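Local coordinates for protein ribonuclease mar1, putative (Trypanosoma cruzi, PDB 1YZV) that is of unknown function but is probably an isochorismatase-like hydrolase whose substrate is not yet identified, at residues 26-32 with 115-119; 43-47 with 77-81; 11-15 with 111-115; 93-97 with 126-131. All coordinates share one frame. Residue numbers count along the deposited sequence, not the author numbering.

Contact 1: residues 26-32 with 115-119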
# COMPACT_ATOMS: atom_id res chain seq x y z
N CYS A 26 13.42 18.95 -9.59
CA CYS A 26 12.51 19.88 -8.94
C CYS A 26 13.15 20.59 -7.76
O CYS A 26 13.29 20.01 -6.69
CB CYS A 26 11.29 19.11 -8.44
SG CYS A 26 9.84 20.02 -8.24
N ASP A 27 13.57 21.84 -7.97
CA ASP A 27 13.80 22.79 -6.86
C ASP A 27 14.77 22.30 -5.75
O ASP A 27 14.54 22.50 -4.55
CB ASP A 27 12.44 23.15 -6.22
CG ASP A 27 11.45 23.79 -7.19
OD1 ASP A 27 11.76 23.98 -8.41
OD2 ASP A 27 10.25 23.89 -6.78
N ILE A 28 15.90 21.72 -6.15
CA ILE A 28 16.91 21.28 -5.20
C ILE A 28 17.85 22.45 -4.95
O ILE A 28 18.94 22.51 -5.50
CB ILE A 28 17.67 20.04 -5.68
CG1 ILE A 28 16.65 18.90 -5.97
CG2 ILE A 28 18.69 19.59 -4.62
CD1 ILE A 28 17.26 17.60 -6.40
N GLN A 29 17.36 23.37 -4.13
CA GLN A 29 17.99 24.69 -3.97
C GLN A 29 18.63 24.87 -2.60
O GLN A 29 18.28 24.19 -1.62
CB GLN A 29 16.93 25.79 -4.19
CG GLN A 29 16.38 25.79 -5.60
CD GLN A 29 15.02 26.51 -5.67
OE1 GLN A 29 13.99 25.88 -5.94
NE2 GLN A 29 15.03 27.83 -5.47
N GLU A 30 19.51 25.87 -2.53
CA GLU A 30 20.36 26.10 -1.36
C GLU A 30 19.58 26.21 -0.07
O GLU A 30 19.95 25.59 0.92
CB GLU A 30 21.29 27.34 -1.55
CG GLU A 30 22.41 27.17 -2.64
CD GLU A 30 23.52 26.12 -2.32
OE1 GLU A 30 23.45 25.42 -1.28
OE2 GLU A 30 24.44 25.92 -3.16
N LYS A 31 18.46 26.92 -0.04
CA LYS A 31 17.81 27.13 1.26
C LYS A 31 17.09 25.90 1.82
O LYS A 31 16.87 25.81 3.02
CB LYS A 31 16.89 28.36 1.25
CG LYS A 31 17.69 29.71 1.21
CD LYS A 31 18.84 29.75 2.25
CE LYS A 31 19.25 31.18 2.64
NZ LYS A 31 19.42 31.32 4.15
N PHE A 32 16.82 24.92 0.97
CA PHE A 32 16.23 23.66 1.39
C PHE A 32 17.28 22.66 1.94
O PHE A 32 16.89 21.63 2.52
CB PHE A 32 15.58 22.96 0.18
CG PHE A 32 14.41 23.68 -0.40
CD1 PHE A 32 13.14 23.56 0.18
CD2 PHE A 32 14.53 24.32 -1.64
CE1 PHE A 32 12.01 24.12 -0.45
CE2 PHE A 32 13.41 24.90 -2.27
CZ PHE A 32 12.16 24.81 -1.67
N LEU A 115 11.19 11.97 -12.36
CA LEU A 115 10.92 13.15 -11.51
C LEU A 115 11.46 12.95 -10.09
O LEU A 115 11.21 11.91 -9.46
CB LEU A 115 9.42 13.42 -11.45
CG LEU A 115 8.83 14.49 -10.48
CD1 LEU A 115 9.40 15.91 -10.80
CD2 LEU A 115 7.27 14.48 -10.59
N TRP A 116 12.15 13.96 -9.58
CA TRP A 116 12.64 13.93 -8.20
C TRP A 116 12.95 15.34 -7.69
O TRP A 116 12.93 16.28 -8.47
CB TRP A 116 13.91 13.03 -8.07
CG TRP A 116 15.14 13.62 -8.61
CD1 TRP A 116 16.10 14.28 -7.87
CD2 TRP A 116 15.43 13.93 -9.99
NE1 TRP A 116 17.00 14.89 -8.70
CE2 TRP A 116 16.66 14.65 -10.00
CE3 TRP A 116 14.89 13.52 -11.22
CZ2 TRP A 116 17.28 15.10 -11.19
CZ3 TRP A 116 15.52 13.95 -12.40
CH2 TRP A 116 16.70 14.74 -12.37
N GLY A 117 13.08 15.48 -6.38
CA GLY A 117 13.52 16.73 -5.78
C GLY A 117 12.70 17.14 -4.58
O GLY A 117 12.30 16.27 -3.75
N PHE A 118 12.61 18.45 -4.39
CA PHE A 118 11.95 19.05 -3.24
C PHE A 118 10.69 19.84 -3.67
O PHE A 118 10.66 20.41 -4.75
CB PHE A 118 12.83 20.06 -2.54
CG PHE A 118 14.22 19.56 -2.15
CD1 PHE A 118 14.44 18.28 -1.74
CD2 PHE A 118 15.22 20.52 -1.94
CE1 PHE A 118 15.73 17.91 -1.31
CE2 PHE A 118 16.49 20.16 -1.53
CZ PHE A 118 16.76 18.84 -1.26
N GLU A 119 9.66 19.88 -2.83
CA GLU A 119 9.45 18.98 -1.71
C GLU A 119 8.46 17.92 -2.23
O GLU A 119 7.63 18.22 -3.10
CB GLU A 119 8.83 19.73 -0.51
CG GLU A 119 9.80 20.66 0.18
CD GLU A 119 9.30 21.16 1.55
OE1 GLU A 119 9.10 20.37 2.49
OE2 GLU A 119 9.15 22.37 1.68

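Contact 2: residues 43-47 with 77-81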
# COMPACT_ATOMS: atom_id res chain seq x y z
N VAL A 43 20.69 15.52 -4.02
CA VAL A 43 21.82 15.97 -4.81
C VAL A 43 22.51 14.81 -5.55
O VAL A 43 22.78 14.93 -6.75
CB VAL A 43 22.82 16.75 -3.95
CG1 VAL A 43 24.17 16.90 -4.67
CG2 VAL A 43 22.22 18.10 -3.62
N PHE A 44 22.82 13.72 -4.81
CA PHE A 44 23.40 12.50 -5.39
C PHE A 44 22.60 11.94 -6.57
O PHE A 44 23.20 11.58 -7.60
CB PHE A 44 23.59 11.41 -4.28
CG PHE A 44 24.05 10.05 -4.79
CD1 PHE A 44 25.38 9.75 -4.92
CD2 PHE A 44 23.14 9.06 -5.09
CE1 PHE A 44 25.77 8.48 -5.34
CE2 PHE A 44 23.52 7.81 -5.45
CZ PHE A 44 24.81 7.52 -5.62
N VAL A 45 21.27 11.90 -6.41
CA VAL A 45 20.38 11.43 -7.46
C VAL A 45 20.38 12.40 -8.66
O VAL A 45 20.38 11.97 -9.83
CB VAL A 45 18.93 11.15 -6.94
CG1 VAL A 45 17.96 10.95 -8.07
CG2 VAL A 45 18.91 9.95 -6.05
N ALA A 46 20.42 13.70 -8.38
CA ALA A 46 20.52 14.71 -9.45
C ALA A 46 21.79 14.50 -10.31
O ALA A 46 21.72 14.53 -11.56
CB ALA A 46 20.48 16.12 -8.88
N ASN A 47 22.90 14.22 -9.64
CA ASN A 47 24.17 13.91 -10.28
C ASN A 47 24.22 12.58 -11.04
O ASN A 47 24.75 12.49 -12.15
CB ASN A 47 25.29 13.98 -9.26
CG ASN A 47 25.67 15.40 -8.92
OD1 ASN A 47 25.50 16.30 -9.74
ND2 ASN A 47 26.09 15.63 -7.66
N SER A 77 21.44 23.74 -5.84
CA SER A 77 22.61 23.47 -5.05
C SER A 77 23.88 23.38 -5.87
O SER A 77 23.93 22.67 -6.86
CB SER A 77 22.45 22.17 -4.22
OG SER A 77 23.73 21.64 -3.88
N ALA A 78 24.94 24.04 -5.40
CA ALA A 78 26.24 24.00 -6.08
C ALA A 78 26.88 22.62 -6.08
O ALA A 78 27.81 22.39 -6.85
CB ALA A 78 27.20 25.00 -5.44
N ASP A 79 26.39 21.70 -5.25
CA ASP A 79 26.90 20.33 -5.25
C ASP A 79 26.37 19.54 -6.45
O ASP A 79 26.84 18.46 -6.72
CB ASP A 79 26.50 19.60 -3.97
CG ASP A 79 27.15 20.16 -2.75
OD1 ASP A 79 28.25 20.72 -2.88
OD2 ASP A 79 26.52 20.06 -1.67
N ILE A 80 25.36 20.06 -7.15
CA ILE A 80 24.88 19.42 -8.36
C ILE A 80 25.69 19.90 -9.54
O ILE A 80 25.81 21.10 -9.75
CB ILE A 80 23.36 19.69 -8.59
CG1 ILE A 80 22.55 19.08 -7.46
CG2 ILE A 80 22.89 19.14 -9.95
CD1 ILE A 80 21.02 19.40 -7.50
N ARG A 81 26.20 18.98 -10.34
CA ARG A 81 26.92 19.31 -11.56
C ARG A 81 25.98 19.20 -12.73
O ARG A 81 25.73 18.10 -13.21
CB ARG A 81 28.12 18.36 -11.75
CG ARG A 81 29.16 18.47 -10.63
CD ARG A 81 30.27 17.42 -10.80
NE ARG A 81 31.20 17.41 -9.66
CZ ARG A 81 32.25 18.24 -9.52
NH1 ARG A 81 32.55 19.16 -10.45
NH2 ARG A 81 33.03 18.15 -8.43

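Contact 3: residues 11-15 with 111-115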
# COMPACT_ATOMS: atom_id res chain seq x y z
N ARG A 11 4.26 -0.91 -18.48
CA ARG A 11 4.17 -0.55 -17.09
C ARG A 11 5.42 0.11 -16.51
O ARG A 11 5.30 1.02 -15.73
CB ARG A 11 3.68 -1.70 -16.23
CG ARG A 11 4.54 -2.82 -16.14
CD ARG A 11 3.83 -3.89 -15.37
NE ARG A 11 2.66 -4.42 -16.08
CZ ARG A 11 1.39 -4.15 -15.79
NH1 ARG A 11 1.05 -3.38 -14.75
NH2 ARG A 11 0.45 -4.75 -16.48
N LEU A 12 6.59 -0.23 -17.03
CA LEU A 12 7.84 0.38 -16.61
C LEU A 12 8.26 1.36 -17.69
O LEU A 12 7.65 1.40 -18.77
CB LEU A 12 8.89 -0.70 -16.45
CG LEU A 12 8.65 -1.73 -15.33
CD1 LEU A 12 9.68 -2.80 -15.41
CD2 LEU A 12 8.62 -1.07 -13.97
N LEU A 13 9.32 2.12 -17.42
CA LEU A 13 9.90 3.00 -18.44
C LEU A 13 10.28 2.15 -19.65
O LEU A 13 10.67 1.00 -19.51
CB LEU A 13 11.16 3.68 -17.90
CG LEU A 13 10.93 4.73 -16.81
CD1 LEU A 13 12.24 5.00 -16.11
CD2 LEU A 13 10.35 6.01 -17.41
N LYS A 14 10.05 2.69 -20.83
CA LYS A 14 10.52 2.10 -22.08
C LYS A 14 12.03 2.31 -22.19
O LYS A 14 12.64 3.21 -21.52
CB LYS A 14 9.84 2.74 -23.28
CG LYS A 14 8.32 2.44 -23.36
CD LYS A 14 7.67 3.03 -24.61
CE LYS A 14 6.19 2.66 -24.69
NZ LYS A 14 5.46 3.43 -25.77
N HIS A 15 12.64 1.49 -23.04
CA HIS A 15 14.03 1.60 -23.37
C HIS A 15 14.28 2.99 -23.95
O HIS A 15 13.42 3.53 -24.67
CB HIS A 15 14.43 0.52 -24.38
CG HIS A 15 15.89 0.44 -24.61
ND1 HIS A 15 16.56 1.32 -25.44
CD2 HIS A 15 16.83 -0.37 -24.08
CE1 HIS A 15 17.85 1.05 -25.40
NE2 HIS A 15 18.05 0.07 -24.54
N GLU A 111 7.71 10.87 -23.97
CA GLU A 111 6.64 10.05 -23.44
C GLU A 111 6.72 9.82 -21.94
O GLU A 111 5.71 9.47 -21.33
CB GLU A 111 6.63 8.68 -24.10
CG GLU A 111 6.13 8.67 -25.53
CD GLU A 111 6.17 7.26 -26.16
OE1 GLU A 111 6.09 6.24 -25.41
OE2 GLU A 111 6.27 7.18 -27.41
N GLN A 112 7.91 9.98 -21.37
CA GLN A 112 8.17 9.60 -19.99
C GLN A 112 9.12 10.55 -19.29
O GLN A 112 10.01 11.13 -19.90
CB GLN A 112 8.65 8.16 -19.91
CG GLN A 112 10.01 7.91 -20.58
CD GLN A 112 10.27 6.45 -20.90
OE1 GLN A 112 9.35 5.61 -20.94
NE2 GLN A 112 11.57 6.13 -21.10
N VAL A 113 8.81 10.82 -18.02
CA VAL A 113 9.53 11.79 -17.20
C VAL A 113 9.96 11.07 -15.95
O VAL A 113 9.16 10.30 -15.36
CB VAL A 113 8.59 12.98 -16.86
CG1 VAL A 113 9.18 13.85 -15.74
CG2 VAL A 113 8.23 13.82 -18.20
N VAL A 114 11.23 11.22 -15.64
CA VAL A 114 11.81 10.80 -14.39
C VAL A 114 11.86 12.04 -13.51
O VAL A 114 12.53 13.04 -13.84
CB VAL A 114 13.21 10.21 -14.59
CG1 VAL A 114 13.92 9.96 -13.27
CG2 VAL A 114 13.11 8.92 -15.42
N LEU A 115 11.19 11.97 -12.36
CA LEU A 115 10.92 13.15 -11.51
C LEU A 115 11.46 12.95 -10.09
O LEU A 115 11.21 11.91 -9.46
CB LEU A 115 9.42 13.42 -11.45
CG LEU A 115 8.83 14.49 -10.48
CD1 LEU A 115 9.40 15.91 -10.80
CD2 LEU A 115 7.27 14.48 -10.59

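Contact 4: residues 93-97 with 126-131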
# COMPACT_ATOMS: atom_id res chain seq x y z
N ARG A 93 4.81 28.86 -9.59
CA ARG A 93 3.88 27.72 -9.62
C ARG A 93 4.54 26.50 -8.93
O ARG A 93 5.76 26.33 -9.01
CB ARG A 93 3.51 27.37 -11.06
CG ARG A 93 2.41 26.29 -11.17
CD ARG A 93 2.27 25.74 -12.56
NE ARG A 93 2.01 26.77 -13.54
CZ ARG A 93 1.45 26.57 -14.73
NH1 ARG A 93 1.07 25.34 -15.13
NH2 ARG A 93 1.34 27.59 -15.57
N PHE A 94 3.76 25.69 -8.19
CA PHE A 94 4.40 24.59 -7.46
C PHE A 94 4.76 23.48 -8.46
O PHE A 94 5.92 23.06 -8.55
CB PHE A 94 3.53 24.09 -6.31
CG PHE A 94 3.24 25.15 -5.29
CD1 PHE A 94 4.23 26.02 -4.87
CD2 PHE A 94 1.97 25.29 -4.78
CE1 PHE A 94 3.96 27.03 -3.97
CE2 PHE A 94 1.70 26.21 -3.80
CZ PHE A 94 2.69 27.15 -3.43
N ALA A 95 3.81 23.13 -9.32
CA ALA A 95 4.12 22.22 -10.47
C ALA A 95 5.15 22.82 -11.45
O ALA A 95 5.14 24.02 -11.73
CB ALA A 95 2.86 21.83 -11.19
N MET A 96 5.98 21.96 -12.04
CA MET A 96 7.08 22.38 -12.89
C MET A 96 6.61 22.73 -14.30
O MET A 96 7.39 23.32 -15.06
CB MET A 96 8.16 21.30 -13.00
CG MET A 96 8.86 21.01 -11.69
SD MET A 96 10.02 19.64 -11.90
CE MET A 96 11.19 20.30 -13.07
N LEU A 97 5.32 22.56 -14.60
CA LEU A 97 4.85 22.61 -16.00
C LEU A 97 4.44 24.00 -16.41
O LEU A 97 3.31 24.26 -16.84
CB LEU A 97 3.71 21.60 -16.24
CG LEU A 97 4.17 20.15 -16.25
CD1 LEU A 97 2.94 19.29 -16.42
CD2 LEU A 97 5.12 19.90 -17.42
N GLN A 126 2.54 17.79 -7.10
CA GLN A 126 1.78 18.56 -8.07
C GLN A 126 2.29 18.44 -9.53
O GLN A 126 1.50 18.47 -10.46
CB GLN A 126 1.63 20.04 -7.65
CG GLN A 126 0.95 20.15 -6.29
CD GLN A 126 0.50 21.51 -5.92
OE1 GLN A 126 0.18 22.34 -6.79
NE2 GLN A 126 0.44 21.76 -4.61
N THR A 127 3.59 18.29 -9.70
CA THR A 127 4.17 18.03 -11.03
C THR A 127 3.72 16.68 -11.57
O THR A 127 3.37 16.56 -12.74
CB THR A 127 5.73 18.15 -10.98
OG1 THR A 127 6.12 19.45 -10.51
CG2 THR A 127 6.36 17.89 -12.34
N ALA A 128 3.75 15.64 -10.74
CA ALA A 128 3.30 14.32 -11.14
C ALA A 128 1.84 14.39 -11.60
O ALA A 128 1.51 13.83 -12.64
CB ALA A 128 3.42 13.30 -10.00
N ALA A 129 1.00 15.04 -10.81
CA ALA A 129 -0.39 15.17 -11.16
C ALA A 129 -0.56 15.87 -12.49
O ALA A 129 -1.39 15.46 -13.31
CB ALA A 129 -1.16 15.91 -10.04
N ALA A 130 0.15 16.98 -12.68
CA ALA A 130 0.09 17.75 -13.94
C ALA A 130 0.55 16.92 -15.17
O ALA A 130 -0.09 16.94 -16.23
CB ALA A 130 0.92 19.02 -13.81
N LEU A 131 1.61 16.12 -15.01
CA LEU A 131 2.08 15.23 -16.04
C LEU A 131 1.06 14.13 -16.33
O LEU A 131 0.82 13.78 -17.49
CB LEU A 131 3.44 14.60 -15.67
CG LEU A 131 4.59 15.61 -15.69
CD1 LEU A 131 5.79 15.05 -14.95
CD2 LEU A 131 4.96 15.98 -17.16
O HOH W 1 0.98 23.82 -9.01

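Contact 1: residues 26-32 with 115-119
Phe-118 packs its ring on the turn that follows Cys-26, touching Ile-28 and the base of Phe-32. Phe-118 CD2 is 3.7 Å from Ile-28 CA and 3.3 Å from Phe-32 CB, and Phe-118 CE2 meets Ile-28 CG2 at 3.8 Å; the ring reaches backbone and side chains together. The two phenyl rings meet obliquely, centroids 5.5 Å apart and planes at 55°, with Phe-118 CB over one face of Phe-32. Ile-28 CD1 also packs on Trp-116 CD1 at 3.8 Å.

The backbones pair in parallel at Cys-26. Cys-26 N donates to Trp-116 O (2.9 Å), and Cys-26 O accepts from Phe-118 N (2.9 Å), so the bonds straddle Gly-117. No other residue would fit at Gly-117: an ideal CB would stand 2.2 Å from Cys-26 O, and its phi of 135° and psi of -150° would jam a CB against the preceding carbonyl. Past the pairing, Asp-27 takes left-handed backbone angles and Ile-28 centres an inverse gamma turn, carrying the chain off the sheet.

Asp-27 forms a salt bridge to Lys-91 and a hydrogen bond to Thr-66, and touches Cys-123. This Asp-Lys-Cys group at the C-terminal edge of a parallel sheet, beside the cis peptide joining Phe-118 to Glu-119, is consistent with the active site of isochorismatase-fold cysteine hydrolases.

Contact 2: residues 43-47 with 77-81
A type I beta turn from Ser-77 to Ile-80, stapled to a helix by one asparagine, is the motif here. The turn is closed by Ile-80 N bonding Ser-77 O at 3.0 Å, and Ser-77 OG accepts from Asp-79 N at 3.0 Å, making an ST turn; the short serine side chain can fold back on the backbone just ahead of it.

Asn-47 bonds the end of the turn and the residue after it with both ends of its carboxamide. Asn-47 OD1 accepts from Arg-81 N at 2.8 Å, and Asn-47 ND2 donates to Asp-79 O at 3.1 Å, both nearly straight. An amide suits this place because it offers one donor and one acceptor, much as a neighbouring strand would, to the peptide groups flanking Ile-80. Apolar contacts lie alongside: Val-43 CG1 is 3.9 Å from Ile-80 CG1 and 3.6 Å from Asp-79 CB, while Ala-46 CB meets Ile-80 CD1 at 3.6 Å. Val-43, Ala-46 and Asn-47, spaced three and four residues apart, present one helical face, and the small alanine lets Ile-80 come close.

Within the fold, Val-43 and Ser-77 reach Met-33 of helix 30-33. Helix 39-56 has the sheet on one flank, where Ala-46 adjoins Trp-116 of strand 110-118, and this loop on another; the loop also meets the turn after strand 20-26 at Ile-28, then runs on to strand 87-91.

Contact 3: residues 11-15 with 111-115
Hydrogen bonds dominate, and one side chain makes two of them. Gln-112 OE1 accepts from Lys-14 N at 3.0 Å, while Gln-112 NE2 donates to Lys-14 O at 3.1 Å; a primary amide can satisfy both peptide groups of one residue in an arm that has no strand pairing of its own. Gln-112 NE2 also bonds Thr-21 OG1, tying in strand 20-26.

One salt bridge joins the segments: the extended Lys-14 side chain sets Lys-14 NZ 2.9 Å from Glu-111 OE1, both residues being partly exposed, and a long lysine can span to the glutamate.

The apolar part belongs to Leu-13. Leu-13 CD1 lies 4.1 Å from Val-114 CG2, and Leu-13 CD2 rests 3.5 Å from Gln-112 CD, with Ile-176 of helix 173-181 beside it.

The arm continues outward to the second subunit, where Arg-11 makes a salt bridge to Asp-166 and a cation-pi contact with Trp-163, both of that subunit. An N-terminal arm thus docks at the start of a central strand of the parallel alpha/beta sheet, in an isochorismatase-like fold.

Contact 4: residues 93-97 with 126-131
Leu-97 and Ala-130 form the apolar centre, with Leu-97 CD1 only 3.3 Å from Ala-130 CB; a methyl-sized side chain on the helix is what lets the leucine approach so near. Leu-97 CD2 also meets Leu-131 CD2 at 3.9 Å, and Ala-95 CB lies 4.3 Å from Ala-130 CB. Being small, Ala-95 brings the backbones close: Ala-95 CA is 4.2 Å from Thr-127 CA, and Ala-95 CB touches Gln-126 O at 3.7 Å. Met-96 packs against Cys-26, Phe-24 and Leu-115 of the sheet.

Toward the polar edge, Thr-127 OG1 accepts from Met-96 N at 2.9 Å and also bonds Cys-123 O one turn back, so the hydroxyl serves helix and loop at once. Beyond it, a water accepts from Ala-95 N (2.9 Å) and donates to Gln-126 OE1 (2.8 Å), while Gln-126 NE2 reaches Met-178 O of the third subunit. This flank therefore borders a subunit interface.

Helix 120-133 follows strand 110-118, and the 93-97 loop lies alongside it; Cys-123 near the start of this helix is probably the nucleophile, as in cysteine hydrolases of the isochorismatase superfamily.

From the N terminus, the arm 11-15 opens contact 3, and the end of strand 20-26 with the turn after it opens contact 1. Contact 2 opens after both and closes before either does, at 43-47 and 77-81, and so is nested inside them. Residues 93-97 then open contact 4. Strand 110-118 closes contact 3 at its beginning and contact 1 at its end, their centres about 21 Å apart and sharing Leu-115. Helix 120-133 closes contact 4 last, so it crosses contacts 1 and 3. Strand 110-118 thus serves contacts 1 and 3, while contacts 2 and 4 adjoin it through Trp-116 on Ala-46 and Leu-115 on Met-96 and Thr-127; Ile-28 and Ser-77 also join contacts 1 and 2.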